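PDB 3ZT9: stage II sporulation protein E (SpoIIE) from Moorella thermoacetica, which is a manganese-binding PP2C-family protein, probably a serine/threonine phosphatase that acts in stressosome signalling. Local coordinates for residues Asn103-Leu109 and Leu144-Asp150. Sequence-based numbering, arbitrary orientation.
Sequences NIHVKIL and LFLIHSD. With MN (manganese (II) ion), chain C.
Leu-144 pairs with Leu-109 through two backbone hydrogen bonds, and its CD1 touches Leu-109 CD2 at 3.6 Å. Phe-145 lies on the opposite face of the sheet, where it touches strand 82-90. Ile-108 lays CG2 over one ring face, a CH-pi contact, while its CG1 meets CD2 of Phe-145 at 3.7 Å. Leu-146 and Lys-107 exchange two more backbone hydrogen bonds. Ile-147 CG2 packs on Ile-104 CG2 at 3.6 Å, on the side covered by strands 31-39 and 82-90. His-148 exchanges backbone hydrogen bonds with His-105. Its CG lies between backbone N and carbonyl carbon (chi1 61°), bringing the ring to His-105 CB, 3.8 Å from the centroid. His-148 ND1 donates to Ser-149 O at 3.0 Å, which holds the ring's rotation. Asp-150 OD1 binds manganese at 2.1 Å. OD2 accepts Asn-103 ND2 at 2.8 Å on the anti side, tilted from the carboxylate plane, and manganese-bound water 2. Amide and carboxylate planes stand 86° apart. Water 1 joins Asn-103 OD1 to Asp-150 N. Replacing Asn-103 by alanine is likely to leave OD2 without its amide donor and water 1 without acceptor OD1. Asp-38 and Asp-185 share the metal. This antiparallel strand pair, with a metal-binding aspartate just past one strand, belongs to the PP2C-type beta sandwich.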
loop_
_atom_site.group_PDB
_atom_site.type_symbol
_atom_site.label_atom_id
_atom_site.label_comp_id
_atom_site.label_asym_id
_atom_site.label_seq_id
_atom_site.Cartn_x
_atom_site.Cartn_y
_atom_site.Cartn_z
ATOM N N ASN A 103 0.394 1.678 10.181
ATOM C CA ASN A 103 -0.689 0.685 10.189
ATOM C C ASN A 103 -1.387 0.489 8.841
ATOM O O ASN A 103 -2.559 0.231 8.785
ATOM C CB ASN A 103 -1.722 1.012 11.247
ATOM C CG ASN A 103 -2.514 2.251 10.909
ATOM O OD1 ASN A 103 -2.094 3.048 10.065
ATOM N ND2 ASN A 103 -3.663 2.422 11.561
ATOM N N ILE A 104 -0.655 0.582 7.756
ATOM C CA ILE A 104 -1.215 0.156 6.495
ATOM C C ILE A 104 -1.295 -1.409 6.530
ATOM O O ILE A 104 -0.459 -2.066 7.155
ATOM C CB ILE A 104 -0.306 0.594 5.328
ATOM C CG1 ILE A 104 -0.137 2.123 5.307
ATOM C CG2 ILE A 104 -0.855 0.061 3.998
ATOM C CD1 ILE A 104 -1.413 2.939 5.028
ATOM N N HIS A 105 -2.291 -1.991 5.894
ATOM C CA HIS A 105 -2.433 -3.449 5.916
ATOM C C HIS A 105 -2.081 -4.061 4.583
ATOM O O HIS A 105 -2.535 -3.582 3.535
ATOM C CB HIS A 105 -3.872 -3.756 6.304
ATOM C CG HIS A 105 -4.232 -3.191 7.637
ATOM N ND1 HIS A 105 -3.611 -3.597 8.801
ATOM C CD2 HIS A 105 -5.112 -2.227 7.993
ATOM C CE1 HIS A 105 -4.101 -2.909 9.816
ATOM N NE2 HIS A 105 -5.012 -2.070 9.354
ATOM N N VAL A 106 -1.281 -5.129 4.623
ATOM C CA VAL A 106 -0.944 -5.868 3.401
ATOM C C VAL A 106 -1.321 -7.302 3.577
ATOM O O VAL A 106 -1.081 -7.860 4.637
ATOM C CB VAL A 106 0.568 -5.809 3.168
ATOM C CG1 VAL A 106 0.973 -6.686 1.940
ATOM C CG2 VAL A 106 1.001 -4.334 2.943
ATOM N N LYS A 107 -1.917 -7.918 2.551
ATOM C CA LYS A 107 -2.137 -9.380 2.617
ATOM C C LYS A 107 -1.739 -9.938 1.268
ATOM O O LYS A 107 -2.087 -9.370 0.233
ATOM C CB LYS A 107 -3.592 -9.696 2.917
ATOM C CG LYS A 107 -3.807 -11.146 3.478
ATOM C CD LYS A 107 -5.183 -11.288 4.079
ATOM C CE LYS A 107 -5.355 -10.422 5.311
ATOM N NZ LYS A 107 -4.678 -10.974 6.510
ATOM N N ILE A 108 -1.044 -11.063 1.298
ATOM C CA ILE A 108 -0.540 -11.676 0.091
ATOM C C ILE A 108 -1.072 -13.108 0.046
ATOM O O ILE A 108 -0.777 -13.921 0.914
ATOM C CB ILE A 108 0.979 -11.644 0.079
ATOM C CG1 ILE A 108 1.455 -10.183 0.139
ATOM C CG2 ILE A 108 1.517 -12.409 -1.149
ATOM C CD1 ILE A 108 2.965 -9.992 0.385
ATOM N N LEU A 109 -1.908 -13.391 -0.942
ATOM C CA LEU A 109 -2.523 -14.712 -1.064
ATOM C C LEU A 109 -1.661 -15.446 -2.065
ATOM O O LEU A 109 -1.698 -15.124 -3.242
ATOM C CB LEU A 109 -3.956 -14.618 -1.603
ATOM C CG LEU A 109 -5.053 -14.147 -0.650
ATOM C CD1 LEU A 109 -4.655 -12.860 0.021
ATOM C CD2 LEU A 109 -6.414 -13.989 -1.410
ATOM N N LEU A 144 -1.928 -13.130 -5.259
ATOM C CA LEU A 144 -2.752 -11.924 -5.206
ATOM C C LEU A 144 -2.184 -11.036 -4.127
ATOM O O LEU A 144 -1.711 -11.534 -3.098
ATOM C CB LEU A 144 -4.177 -12.304 -4.873
ATOM C CG LEU A 144 -4.711 -13.534 -5.617
ATOM C CD1 LEU A 144 -5.863 -14.209 -4.912
ATOM C CD2 LEU A 144 -5.133 -13.059 -6.950
ATOM N N PHE A 145 -2.215 -9.715 -4.348
ATOM C CA PHE A 145 -1.741 -8.790 -3.320
ATOM C C PHE A 145 -2.886 -7.841 -2.997
ATOM O O PHE A 145 -3.537 -7.315 -3.896
ATOM C CB PHE A 145 -0.558 -7.971 -3.858
ATOM C CG PHE A 145 0.700 -8.785 -4.122
ATOM C CD1 PHE A 145 0.801 -9.630 -5.223
ATOM C CD2 PHE A 145 1.770 -8.709 -3.261
ATOM C CE1 PHE A 145 1.959 -10.393 -5.433
ATOM C CE2 PHE A 145 2.907 -9.470 -3.448
ATOM C CZ PHE A 145 3.008 -10.307 -4.557
ATOM N N LEU A 146 -3.141 -7.613 -1.718
ATOM C CA LEU A 146 -4.135 -6.645 -1.303
ATOM C C LEU A 146 -3.404 -5.661 -0.361
ATOM O O LEU A 146 -2.662 -6.105 0.533
ATOM C CB LEU A 146 -5.247 -7.344 -0.490
ATOM C CG LEU A 146 -6.164 -6.388 0.290
ATOM C CD1 LEU A 146 -7.108 -5.554 -0.607
ATOM C CD2 LEU A 146 -6.950 -7.234 1.266
ATOM N N ILE A 147 -3.578 -4.354 -0.561
ATOM C CA ILE A 147 -2.988 -3.375 0.335
ATOM C C ILE A 147 -4.106 -2.378 0.650
ATOM O O ILE A 147 -4.794 -1.927 -0.253
ATOM C CB ILE A 147 -1.752 -2.579 -0.298
ATOM C CG1 ILE A 147 -0.681 -3.569 -0.845
ATOM C CG2 ILE A 147 -1.143 -1.583 0.777
ATOM C CD1 ILE A 147 0.539 -2.934 -1.554
ATOM N N HIS A 148 -4.291 -2.028 1.911
ATOM C CA HIS A 148 -5.254 -0.970 2.196
ATOM C C HIS A 148 -4.898 -0.143 3.419
ATOM O O HIS A 148 -4.276 -0.618 4.355
ATOM C CB HIS A 148 -6.696 -1.563 2.314
ATOM C CG HIS A 148 -6.878 -2.566 3.407
ATOM N ND1 HIS A 148 -7.107 -2.204 4.721
ATOM C CD2 HIS A 148 -6.877 -3.925 3.384
ATOM C CE1 HIS A 148 -7.241 -3.299 5.457
ATOM N NE2 HIS A 148 -7.090 -4.351 4.674
ATOM N N SER A 149 -5.298 1.128 3.403
ATOM C CA SER A 149 -5.147 1.944 4.618
ATOM C C SER A 149 -6.139 1.509 5.674
ATOM O O SER A 149 -7.010 0.661 5.422
ATOM C CB SER A 149 -5.425 3.410 4.295
ATOM O OG SER A 149 -6.779 3.609 3.927
ATOM N N ASP A 150 -6.010 2.080 6.876
ATOM C CA ASP A 150 -6.891 1.709 7.983
ATOM C C ASP A 150 -8.298 2.294 7.805
ATOM O O ASP A 150 -9.137 2.171 8.697
ATOM C CB ASP A 150 -6.265 2.141 9.310
ATOM C CG ASP A 150 -6.124 3.651 9.443
ATOM O OD1 ASP A 150 -6.563 4.405 8.546
ATOM O OD2 ASP A 150 -5.580 4.071 10.462
HETATM MN MN MN C . -6.464 6.465 8.071
HETATM O O HOH W 1 -3.717 3.603 7.516
HETATM O O HOH W 2 -5.796 6.913 10.160
HETATM O O HOH W 3 -6.537 8.684 8.312
HETATM O O HOH W 4 -7.065 6.512 5.960
#